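Local coordinates for protein AA10A (Thermobifida fusca, PDB 5UIZ) that is a copper-dependent lytic polysaccharide monooxygenase of family AA10 that probably cleaves cellulose chains by oxidation, at residues L87-V92 against T212-S217; L100-L105 against P164-S169; F134-Y139 against V200-K205. All coordinates share one frame; numbering follows the deposited sequence.

Interaction 1: L87-V92 against T212-S217; sequences LYRDWV and TYYLCS
Tyr88 and Tyr213 stand side by side on one face of a short antiparallel strand pairing, with their side chains pointing the same way. CB of Tyr88 sits over the middle of the Tyr213 ring, 3.6 Å from its centroid, in a CH-pi contact. CG of Tyr88 lies between its own backbone N and carbonyl carbon (chi1 66°). In this rotamer the two rings meet obliquely, with their planes 51° apart. CD2 of Tyr88 comes to 3.7 Å from CE2 of Tyr213.

The other face carries Arg89, Thr212 and Tyr214. The Arg89 chain runs past the edge of the Tyr214 ring, and its CG lies 3.9 Å from CE2, near the ring plane. The guanidinium does not lie flat on this ring; its NH2 bonds to the carbonyl O of Gly108. Val92 meets Tyr214 tip to tip, with CG1 3.4 Å from the phenolic OH. That hydroxyl is hydrogen-bonded to ND1 of His96.

The backbones join through three hydrogen bonds. Arg89 N donates to Thr212 O at 2.7 Å, and Thr212 N returns a bond to Arg89 O at 2.8 Å. Tyr214 N adds a longer one to Leu87 O. A water donates to Arg89 O, accepts from Val92 N and bonds to Thr212 OG1. It links the loop after strand 88-90 to the neighbouring strand.

The two faces therefore differ in chemistry. On one, apolar carbons line the Tyr214 ring up to its hydroxyl. On the other, Tyr213 lies about 3 Å from the bound copper ion, and its OH is hydrogen-bonded to OE1 of Gln211 and to the backbone N of the metal ligand His37. Tyr88 thus packs on one face of a ring bordering the copper site, consistent with its limiting that ring's movement.

Interaction 2: L100-L105 against P164-S169; sequences LPDGQL and PLTWDS
Trp167 makes two hydrogen bonds to the loop 100-105. Its indole NE1 donates to Leu100 O at 2.8 Å. The acceptor lies in the ring plane, and the bond is nearly straight at 167°. The backbone N of Trp167 donates to OD1 of Asp102 at 2.9 Å. It meets the syn side of the carboxylate, but 35° out of its plane. A third bond runs from Gly103 N to Leu165 O, also at 2.9 Å.

Apolar groups fill in around these bonds. CD2 of Leu105 sits over one face of the indole, 4.1 Å from the centroid of the six-membered ring. CB of Leu100 touches CZ2 of Trp167 at 3.9 Å. Leu105 also crosses Leu165 at about a right angle, and its CB is 3.9 Å from CD2 of that residue.

The next shell sets these groups in place. Residues 101-104 form a type II beta turn, closed by a bond from Gln104 N to Pro101 O. Gly103 takes the third position with a positive phi (83°), where a glycine is called for. On the other segment, OG1 of Thr166 accepts from Ser169 N at 3.0 Å, and Ser169 OG donates to Thr166 O. A water donates to OD2 of Asp102 and accepts from Asp168 N, so both carboxylate oxygens are used. Further in, Leu100 and Leu105 rest on Phe201, and Leu165 lies against the Cys106-Cys216 disulfide.

The arrangement joins two loops at the side of the beta-sandwich, away from the copper. It combines a type II turn with glycine at its third position and an ST motif at the start of residues 167-169, which have helical backbone angles without the regular bonds.

Interaction 3: F134-Y139 against V200-K205; sequences FTIHLY and VFTIWK
Leu138 and Trp204 form the tight end of this contact. CD2 of Leu138 lies over the middle of the six-membered ring of Trp204, 3.6 Å from its centroid and only 9° off the ring normal. This is a CH-pi contact. CG of Leu138 is anti to the backbone N (chi1 -173°), and both methyls reach the indole. CD1 of Leu138 is 3.8 Å from CE3 of Trp204. The two side chains cross at about a right angle.

Farther along, single atoms touch instead of a whole ring face. CD1 of Ile136 is 3.5 Å from OG1 of Thr202, and 4.1 Å from CG1 of Val200. Ile136 passes alongside Thr202 and Val200, running the opposite way. Phe134 and Val200 meet tip to tip, with CZ 3.9 Å from CG2. No hydrogen bond joins the two segments. Their strands run 10.6 Å apart at closest approach and cross at -44°, consistent with two sheets packed face to face in a beta-sandwich. Strand 133-140 belongs to the three-strand sheet and strand 198-206 to the larger mixed sheet.

On the outer, partly exposed side, NE2 of His137 bonds to OD1 of Asn184, and NZ of Lys205 forms a salt bridge with OD2 of Asp147. Phe201 points to the other side of its sheet, where the loop 100-105 covers it.

The interface itself is almost wholly apolar, so the two sheets are held together here by side-chain packing. The hydroxyl of Thr202 and the indole N-H of Trp204 are the polar groups of the contacting side chains. Leu138 covers one face of the indole and the ring of Tyr213 stacks on the other, while NE1 makes a weak hydrogen bond to Gly145 O. The hydrophobic core is thereby carried up to the residues next to the copper.

Overall arrangement
Strand 198-206 of interaction 3 and strand 211-221 of interaction 1 are neighbours in one sheet. A probable hydrogen bond links Tyr213 N to Trp204 O at 2.7 Å. The centres of these two contacts are about 11 Å apart. Interaction 1 borders the copper site, and interaction 3 approaches it at its Trp204 end. The side chain of Trp204 is about 6 Å from the ion, and its ring stacks on that of Tyr213, whose side chain is about 3 Å from the ion. Interaction 2 lies farther off, its centre about 14 Å from that of interaction 1 and about 17 Å from that of interaction 3. It still touches both. CD2 of Leu100 packs on CD1 of Tyr214 at 3.5 Å.

Interaction 1: L87-V92 against T212-S217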
loop_
_atom_site.group_PDB
_atom_site.type_symbol
_atom_site.label_atom_id
_atom_site.label_comp_id
_atom_site.label_asym_id
_atom_site.label_seq_id
_atom_site.Cartn_x
_atom_site.Cartn_y
_atom_site.Cartn_z
ATOM N N LEU A 87 5.091 -3.291 -7.154
ATOM C CA LEU A 87 4.332 -4.192 -6.271
ATOM C C LEU A 87 3.022 -4.598 -6.951
ATOM O O LEU A 87 1.932 -4.112 -6.588
ATOM C CB LEU A 87 4.108 -3.542 -4.916
ATOM C CG LEU A 87 4.084 -4.502 -3.752
ATOM C CD1 LEU A 87 4.092 -3.736 -2.426
ATOM C CD2 LEU A 87 2.869 -5.425 -3.817
ATOM N N TYR A 88 3.142 -5.491 -7.929
ATOM C CA TYR A 88 2.016 -5.964 -8.699
ATOM C C TYR A 88 1.985 -7.441 -8.929
ATOM O O TYR A 88 3.018 -8.148 -8.879
ATOM C CB TYR A 88 1.989 -5.292 -10.059
ATOM C CG TYR A 88 3.141 -5.628 -10.966
ATOM C CD1 TYR A 88 3.096 -6.757 -11.784
ATOM C CD2 TYR A 88 4.252 -4.783 -11.049
ATOM C CE1 TYR A 88 4.143 -7.070 -12.623
ATOM C CE2 TYR A 88 5.296 -5.067 -11.892
ATOM C CZ TYR A 88 5.237 -6.204 -12.699
ATOM O OH TYR A 88 6.274 -6.498 -13.532
ATOM N N ARG A 89 0.785 -7.912 -9.239
ATOM C CA ARG A 89 0.637 -9.255 -9.747
ATOM C C ARG A 89 0.063 -9.219 -11.143
ATOM O O ARG A 89 -0.739 -8.358 -11.456
ATOM C CB ARG A 89 -0.255 -10.083 -8.824
ATOM C CG ARG A 89 0.256 -10.253 -7.402
ATOM C CD ARG A 89 -0.696 -11.192 -6.646
ATOM N NE ARG A 89 -0.522 -12.544 -7.146
ATOM C CZ ARG A 89 0.367 -13.404 -6.688
ATOM N NH1 ARG A 89 0.502 -14.523 -7.302
ATOM N NH2 ARG A 89 1.138 -13.137 -5.672
ATOM N N ASP A 90 0.447 -10.189 -11.960
ATOM C CA ASP A 90 -0.168 -10.423 -13.241
ATOM C C ASP A 90 -1.152 -11.608 -13.138
ATOM O O ASP A 90 -0.951 -12.537 -12.340
ATOM C CB ASP A 90 0.883 -10.779 -14.283
ATOM C CG ASP A 90 1.762 -9.586 -14.688
ATOM O OD1 ASP A 90 1.373 -8.378 -14.613
ATOM O OD2 ASP A 90 2.862 -9.910 -15.113
ATOM N N TRP A 91 -2.210 -11.543 -13.940
ATOM C CA TRP A 91 -3.124 -12.637 -14.168
ATOM C C TRP A 91 -3.907 -13.020 -12.889
ATOM O O TRP A 91 -4.201 -14.180 -12.633
ATOM C CB TRP A 91 -2.355 -13.842 -14.800
ATOM C CG TRP A 91 -1.855 -13.563 -16.171
ATOM C CD1 TRP A 91 -0.549 -13.459 -16.558
ATOM C CD2 TRP A 91 -2.647 -13.413 -17.379
ATOM N NE1 TRP A 91 -0.478 -13.223 -17.931
ATOM C CE2 TRP A 91 -1.751 -13.211 -18.450
ATOM C CE3 TRP A 91 -4.015 -13.421 -17.643
ATOM C CZ2 TRP A 91 -2.184 -13.013 -19.772
ATOM C CZ3 TRP A 91 -4.449 -13.220 -18.946
ATOM C CH2 TRP A 91 -3.527 -13.046 -20.006
ATOM N N VAL A 92 -4.248 -12.009 -12.106
ATOM C CA VAL A 92 -5.108 -12.190 -10.960
ATOM C C VAL A 92 -6.574 -12.481 -11.398
ATOM O O VAL A 92 -7.304 -13.141 -10.671
ATOM C CB VAL A 92 -5.022 -10.992 -9.980
ATOM C CG1 VAL A 92 -6.104 -11.048 -8.897
ATOM C CG2 VAL A 92 -3.644 -10.957 -9.325
ATOM N N THR A 212 -2.224 -6.000 -11.627
ATOM C CA THR A 212 -2.882 -5.419 -10.522
ATOM C C THR A 212 -1.823 -5.054 -9.479
ATOM O O THR A 212 -1.030 -5.893 -9.108
ATOM C CB THR A 212 -3.907 -6.393 -9.934
ATOM O OG1 THR A 212 -4.827 -6.804 -10.943
ATOM C CG2 THR A 212 -4.685 -5.698 -8.845
ATOM N N TYR A 213 -1.890 -3.800 -9.011
ATOM C CA TYR A 213 -1.075 -3.281 -7.927
ATOM C C TYR A 213 -1.796 -3.290 -6.611
ATOM O O TYR A 213 -3.029 -2.967 -6.527
ATOM C CB TYR A 213 -0.657 -1.862 -8.269
ATOM C CG TYR A 213 0.245 -1.833 -9.475
ATOM C CD1 TYR A 213 -0.268 -1.973 -10.748
ATOM C CD2 TYR A 213 1.621 -1.664 -9.337
ATOM C CE1 TYR A 213 0.564 -1.963 -11.864
ATOM C CE2 TYR A 213 2.458 -1.649 -10.443
ATOM C CZ TYR A 213 1.920 -1.818 -11.705
ATOM O OH TYR A 213 2.736 -1.795 -12.805
ATOM N N TYR A 214 -1.026 -3.611 -5.575
ATOM C CA TYR A 214 -1.516 -3.782 -4.214
ATOM C C TYR A 214 -0.753 -2.859 -3.267
ATOM O O TYR A 214 0.419 -3.052 -2.993
ATOM C CB TYR A 214 -1.413 -5.245 -3.787
ATOM C CG TYR A 214 -2.320 -6.132 -4.615
ATOM C CD1 TYR A 214 -3.693 -6.078 -4.471
ATOM C CD2 TYR A 214 -1.799 -6.989 -5.562
ATOM C CE1 TYR A 214 -4.513 -6.894 -5.254
ATOM C CE2 TYR A 214 -2.602 -7.743 -6.389
ATOM C CZ TYR A 214 -3.937 -7.720 -6.227
ATOM O OH TYR A 214 -4.741 -8.535 -7.005
ATOM N N LEU A 215 -1.452 -1.862 -2.766
ATOM C CA LEU A 215 -0.832 -0.678 -2.177
ATOM C C LEU A 215 -1.332 -0.421 -0.791
ATOM O O LEU A 215 -2.440 0.066 -0.630
ATOM C CB LEU A 215 -1.119 0.534 -3.079
ATOM C CG LEU A 215 -0.694 0.248 -4.539
ATOM C CD1 LEU A 215 -1.231 1.242 -5.551
ATOM C CD2 LEU A 215 0.826 0.058 -4.658
ATOM N N CYS A 216 -0.546 -0.814 0.221
ATOM C CA CYS A 216 -0.859 -0.525 1.624
ATOM C C CYS A 216 -0.240 0.809 2.076
ATOM O O CYS A 216 0.970 1.052 1.881
ATOM C CB CYS A 216 -0.348 -1.611 2.589
ATOM S SG CYS A 216 -1.263 -3.170 2.551
ATOM N N SER A 217 -1.072 1.615 2.725
ATOM C CA SER A 217 -0.689 2.910 3.288
ATOM C C SER A 217 -1.135 3.035 4.729
ATOM O O SER A 217 -2.332 2.879 5.034
ATOM C CB SER A 217 -1.283 4.041 2.531
ATOM O OG SER A 217 -0.893 4.005 1.166
HETATM O O HOH W 1 -3.443 -9.018 -12.165
#

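Interaction 2: L100-L105 against P164-S169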
loop_
_atom_site.group_PDB
_atom_site.type_symbol
_atom_site.label_atom_id
_atom_site.label_comp_id
_atom_site.label_asym_id
_atom_site.label_seq_id
_atom_site.Cartn_x
_atom_site.Cartn_y
_atom_site.Cartn_z
ATOM N N LEU A 100 -4.225 -13.059 -2.644
ATOM C CA LEU A 100 -3.614 -12.438 -1.455
ATOM C C LEU A 100 -4.156 -13.160 -0.236
ATOM O O LEU A 100 -5.210 -12.795 0.264
ATOM C CB LEU A 100 -4.026 -10.959 -1.393
ATOM C CG LEU A 100 -3.114 -9.963 -2.124
ATOM C CD1 LEU A 100 -2.808 -10.292 -3.555
ATOM C CD2 LEU A 100 -3.771 -8.592 -2.091
ATOM N N PRO A 101 -3.464 -14.211 0.234
ATOM C CA PRO A 101 -3.874 -14.787 1.500
ATOM C C PRO A 101 -3.849 -13.780 2.654
ATOM O O PRO A 101 -3.048 -12.798 2.638
ATOM C CB PRO A 101 -2.816 -15.856 1.743
ATOM C CG PRO A 101 -2.330 -16.234 0.419
ATOM C CD PRO A 101 -2.363 -14.963 -0.379
ATOM N N ASP A 102 -4.674 -14.031 3.670
ATOM C CA ASP A 102 -4.618 -13.188 4.859
ATOM C C ASP A 102 -3.171 -13.062 5.385
ATOM O O ASP A 102 -2.379 -14.037 5.391
ATOM C CB ASP A 102 -5.519 -13.718 5.949
ATOM C CG ASP A 102 -6.979 -13.406 5.707
ATOM O OD1 ASP A 102 -7.347 -12.412 4.991
ATOM O OD2 ASP A 102 -7.777 -14.161 6.277
ATOM N N GLY A 103 -2.810 -11.836 5.748
ATOM C CA GLY A 103 -1.514 -11.587 6.265
ATOM C C GLY A 103 -0.484 -11.410 5.189
ATOM O O GLY A 103 0.667 -11.153 5.519
ATOM N N GLN A 104 -0.880 -11.510 3.917
ATOM C CA GLN A 104 0.030 -11.248 2.824
ATOM C C GLN A 104 -0.520 -10.260 1.875
ATOM O O GLN A 104 -0.142 -10.278 0.723
ATOM C CB GLN A 104 0.368 -12.527 2.057
ATOM C CG GLN A 104 0.887 -13.683 2.910
ATOM C CD GLN A 104 1.165 -14.904 2.061
ATOM O OE1 GLN A 104 0.993 -14.891 0.818
ATOM N NE2 GLN A 104 1.653 -15.943 2.691
ATOM N N LEU A 105 -1.410 -9.408 2.331
ATOM C CA LEU A 105 -2.000 -8.418 1.449
ATOM C C LEU A 105 -0.993 -7.395 1.034
ATOM O O LEU A 105 -0.861 -7.097 -0.189
ATOM C CB LEU A 105 -3.190 -7.715 2.086
ATOM C CG LEU A 105 -4.518 -8.456 2.052
ATOM C CD1 LEU A 105 -4.446 -9.685 2.966
ATOM C CD2 LEU A 105 -5.641 -7.562 2.517
ATOM N N PRO A 164 -1.855 -8.731 11.971
ATOM C CA PRO A 164 -1.674 -8.738 10.533
ATOM C C PRO A 164 -2.905 -8.282 9.773
ATOM O O PRO A 164 -4.024 -8.441 10.227
ATOM C CB PRO A 164 -1.368 -10.210 10.228
ATOM C CG PRO A 164 -1.957 -10.989 11.338
ATOM C CD PRO A 164 -1.966 -10.093 12.531
ATOM N N LEU A 165 -2.673 -7.752 8.587
ATOM C CA LEU A 165 -3.731 -7.295 7.754
ATOM C C LEU A 165 -4.467 -8.462 7.121
ATOM O O LEU A 165 -3.849 -9.289 6.498
ATOM C CB LEU A 165 -3.180 -6.340 6.702
ATOM C CG LEU A 165 -4.297 -5.637 5.899
ATOM C CD1 LEU A 165 -5.112 -4.725 6.797
ATOM C CD2 LEU A 165 -3.712 -4.832 4.723
ATOM N N THR A 166 -5.801 -8.493 7.251
ATOM C CA THR A 166 -6.601 -9.551 6.688
ATOM C C THR A 166 -7.780 -8.933 5.941
ATOM O O THR A 166 -8.149 -7.746 6.165
ATOM C CB THR A 166 -7.212 -10.463 7.769
ATOM O OG1 THR A 166 -8.164 -9.714 8.532
ATOM C CG2 THR A 166 -6.183 -11.031 8.721
ATOM N N TRP A 167 -8.382 -9.751 5.086
ATOM C CA TRP A 167 -9.555 -9.323 4.357
ATOM C C TRP A 167 -10.691 -9.033 5.290
ATOM O O TRP A 167 -11.317 -8.034 5.099
ATOM C CB TRP A 167 -10.004 -10.333 3.313
ATOM C CG TRP A 167 -9.061 -10.419 2.233
ATOM C CD1 TRP A 167 -8.058 -11.365 2.060
ATOM C CD2 TRP A 167 -8.944 -9.512 1.160
ATOM N NE1 TRP A 167 -7.365 -11.093 0.912
ATOM C CE2 TRP A 167 -7.866 -9.950 0.353
ATOM C CE3 TRP A 167 -9.635 -8.361 0.795
ATOM C CZ2 TRP A 167 -7.503 -9.294 -0.814
ATOM C CZ3 TRP A 167 -9.275 -7.722 -0.347
ATOM C CH2 TRP A 167 -8.222 -8.181 -1.147
ATOM N N ASP A 168 -10.923 -9.896 6.291
ATOM C CA ASP A 168 -11.889 -9.621 7.374
ATOM C C ASP A 168 -11.714 -8.246 7.986
ATOM O O ASP A 168 -12.691 -7.531 8.223
ATOM C CB ASP A 168 -11.841 -10.709 8.460
ATOM C CG ASP A 168 -12.923 -10.532 9.527
ATOM O OD1 ASP A 168 -14.124 -10.574 9.170
ATOM O OD2 ASP A 168 -12.565 -10.356 10.725
ATOM N N SER A 169 -10.475 -7.847 8.213
ATOM C CA SER A 169 -10.179 -6.584 8.910
ATOM C C SER A 169 -10.504 -5.319 8.040
ATOM O O SER A 169 -10.545 -4.218 8.536
ATOM C CB SER A 169 -8.703 -6.562 9.369
ATOM O OG SER A 169 -7.780 -6.376 8.292
HETATM O O HOH W 2 -9.957 -12.538 6.485
#

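Interaction 3: F134-Y139 against V200-K205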
loop_
_atom_site.group_PDB
_atom_site.type_symbol
_atom_site.label_atom_id
_atom_site.label_comp_id
_atom_site.label_asym_id
_atom_site.label_seq_id
_atom_site.Cartn_x
_atom_site.Cartn_y
_atom_site.Cartn_z
ATOM N N PHE A 134 -10.335 11.936 2.439
ATOM C CA PHE A 134 -8.962 12.195 2.013
ATOM C C PHE A 134 -8.816 11.834 0.560
ATOM O O PHE A 134 -9.699 11.156 -0.024
ATOM C CB PHE A 134 -7.941 11.448 2.890
ATOM C CG PHE A 134 -8.062 9.948 2.841
ATOM C CD1 PHE A 134 -8.969 9.284 3.655
ATOM C CD2 PHE A 134 -7.275 9.210 1.988
ATOM C CE1 PHE A 134 -9.109 7.912 3.597
ATOM C CE2 PHE A 134 -7.417 7.829 1.921
ATOM C CZ PHE A 134 -8.338 7.179 2.726
ATOM N N THR A 135 -7.724 12.322 -0.018
ATOM C CA THR A 135 -7.389 12.107 -1.433
ATOM C C THR A 135 -6.305 11.044 -1.614
ATOM O O THR A 135 -5.270 11.032 -0.963
ATOM C CB THR A 135 -6.953 13.449 -2.113
ATOM O OG1 THR A 135 -8.050 14.385 -2.046
ATOM C CG2 THR A 135 -6.563 13.245 -3.582
ATOM N N ILE A 136 -6.554 10.149 -2.547
ATOM C CA ILE A 136 -5.568 9.210 -2.973
ATOM C C ILE A 136 -4.917 9.751 -4.217
ATOM O O ILE A 136 -5.598 10.008 -5.206
ATOM C CB ILE A 136 -6.190 7.867 -3.284
ATOM C CG1 ILE A 136 -6.938 7.357 -2.027
ATOM C CG2 ILE A 136 -5.126 6.923 -3.832
ATOM C CD1 ILE A 136 -6.625 5.956 -1.539
ATOM N N HIS A 137 -3.593 9.895 -4.172
ATOM C CA HIS A 137 -2.812 10.318 -5.336
ATOM C C HIS A 137 -1.858 9.162 -5.765
ATOM O O HIS A 137 -0.946 8.727 -5.023
ATOM C CB HIS A 137 -2.083 11.607 -4.976
ATOM C CG HIS A 137 -1.084 12.034 -5.971
ATOM N ND1 HIS A 137 -0.025 12.841 -5.635
ATOM C CD2 HIS A 137 -0.964 11.761 -7.294
ATOM C CE1 HIS A 137 0.695 13.062 -6.718
ATOM N NE2 HIS A 137 0.169 12.389 -7.730
ATOM N N LEU A 138 -2.114 8.678 -6.957
ATOM C CA LEU A 138 -1.376 7.621 -7.564
ATOM C C LEU A 138 -0.481 8.275 -8.583
ATOM O O LEU A 138 -0.885 9.213 -9.283
ATOM C CB LEU A 138 -2.336 6.637 -8.271
ATOM C CG LEU A 138 -1.589 5.384 -8.789
ATOM C CD1 LEU A 138 -1.749 4.286 -7.742
ATOM C CD2 LEU A 138 -1.980 4.867 -10.158
ATOM N N TYR A 139 0.754 7.793 -8.664
ATOM C CA TYR A 139 1.657 8.163 -9.711
ATOM C C TYR A 139 1.972 6.895 -10.462
ATOM O O TYR A 139 2.366 5.918 -9.863
ATOM C CB TYR A 139 2.932 8.757 -9.152
ATOM C CG TYR A 139 3.960 9.159 -10.178
ATOM C CD1 TYR A 139 3.732 10.214 -11.033
ATOM C CD2 TYR A 139 5.218 8.555 -10.233
ATOM C CE1 TYR A 139 4.670 10.615 -11.970
ATOM C CE2 TYR A 139 6.195 8.997 -11.136
ATOM C CZ TYR A 139 5.890 10.028 -12.013
ATOM O OH TYR A 139 6.834 10.448 -12.957
ATOM N N VAL A 200 -4.894 1.874 4.906
ATOM C CA VAL A 200 -5.640 2.055 3.693
ATOM C C VAL A 200 -5.002 1.058 2.700
ATOM O O VAL A 200 -3.782 1.046 2.490
ATOM C CB VAL A 200 -5.481 3.454 3.165
ATOM C CG1 VAL A 200 -6.198 3.591 1.819
ATOM C CG2 VAL A 200 -5.957 4.474 4.179
ATOM N N PHE A 201 -5.830 0.177 2.165
ATOM C CA PHE A 201 -5.400 -0.768 1.133
ATOM C C PHE A 201 -6.015 -0.476 -0.244
ATOM O O PHE A 201 -7.229 -0.592 -0.431
ATOM C CB PHE A 201 -5.701 -2.174 1.625
ATOM C CG PHE A 201 -5.196 -3.241 0.738
ATOM C CD1 PHE A 201 -3.873 -3.358 0.501
ATOM C CD2 PHE A 201 -6.076 -4.155 0.138
ATOM C CE1 PHE A 201 -3.365 -4.359 -0.332
ATOM C CE2 PHE A 201 -5.585 -5.133 -0.693
ATOM C CZ PHE A 201 -4.221 -5.250 -0.919
ATOM N N THR A 202 -5.185 -0.063 -1.180
ATOM C CA THR A 202 -5.606 0.350 -2.519
ATOM C C THR A 202 -5.210 -0.720 -3.572
ATOM O O THR A 202 -4.046 -1.160 -3.646
ATOM C CB THR A 202 -4.978 1.706 -2.893
ATOM O OG1 THR A 202 -5.375 2.683 -1.949
ATOM C CG2 THR A 202 -5.426 2.176 -4.248
ATOM N N ILE A 203 -6.221 -1.161 -4.308
ATOM C CA ILE A 203 -6.090 -2.047 -5.431
ATOM C C ILE A 203 -6.252 -1.257 -6.732
ATOM O O ILE A 203 -7.307 -0.682 -7.052
ATOM C CB ILE A 203 -7.138 -3.173 -5.432
ATOM C CG1 ILE A 203 -7.155 -3.921 -4.094
ATOM C CG2 ILE A 203 -6.812 -4.187 -6.534
ATOM C CD1 ILE A 203 -8.227 -5.011 -4.069
ATOM N N TRP A 204 -5.183 -1.272 -7.504
ATOM C CA TRP A 204 -5.145 -0.546 -8.733
ATOM C C TRP A 204 -4.983 -1.564 -9.817
ATOM O O TRP A 204 -4.016 -2.294 -9.847
ATOM C CB TRP A 204 -4.013 0.512 -8.698
ATOM C CG TRP A 204 -3.582 0.966 -10.043
ATOM C CD1 TRP A 204 -4.377 1.206 -11.124
ATOM C CD2 TRP A 204 -2.254 1.227 -10.452
ATOM N NE1 TRP A 204 -3.615 1.616 -12.174
ATOM C CE2 TRP A 204 -2.309 1.646 -11.793
ATOM C CE3 TRP A 204 -1.020 1.192 -9.797
ATOM C CZ2 TRP A 204 -1.169 1.968 -12.536
ATOM C CZ3 TRP A 204 0.141 1.514 -10.524
ATOM C CH2 TRP A 204 0.056 1.883 -11.888
ATOM N N LYS A 205 -5.984 -1.617 -10.694
ATOM C CA LYS A 205 -6.013 -2.516 -11.828
ATOM C C LYS A 205 -5.633 -1.690 -13.067
ATOM O O LYS A 205 -6.384 -0.784 -13.472
ATOM C CB LYS A 205 -7.438 -3.079 -12.013
ATOM C CG LYS A 205 -7.647 -3.815 -13.319
ATOM C CD LYS A 205 -6.739 -5.039 -13.387
ATOM C CE LYS A 205 -7.099 -5.969 -14.547
ATOM N NZ LYS A 205 -6.872 -5.337 -15.864
#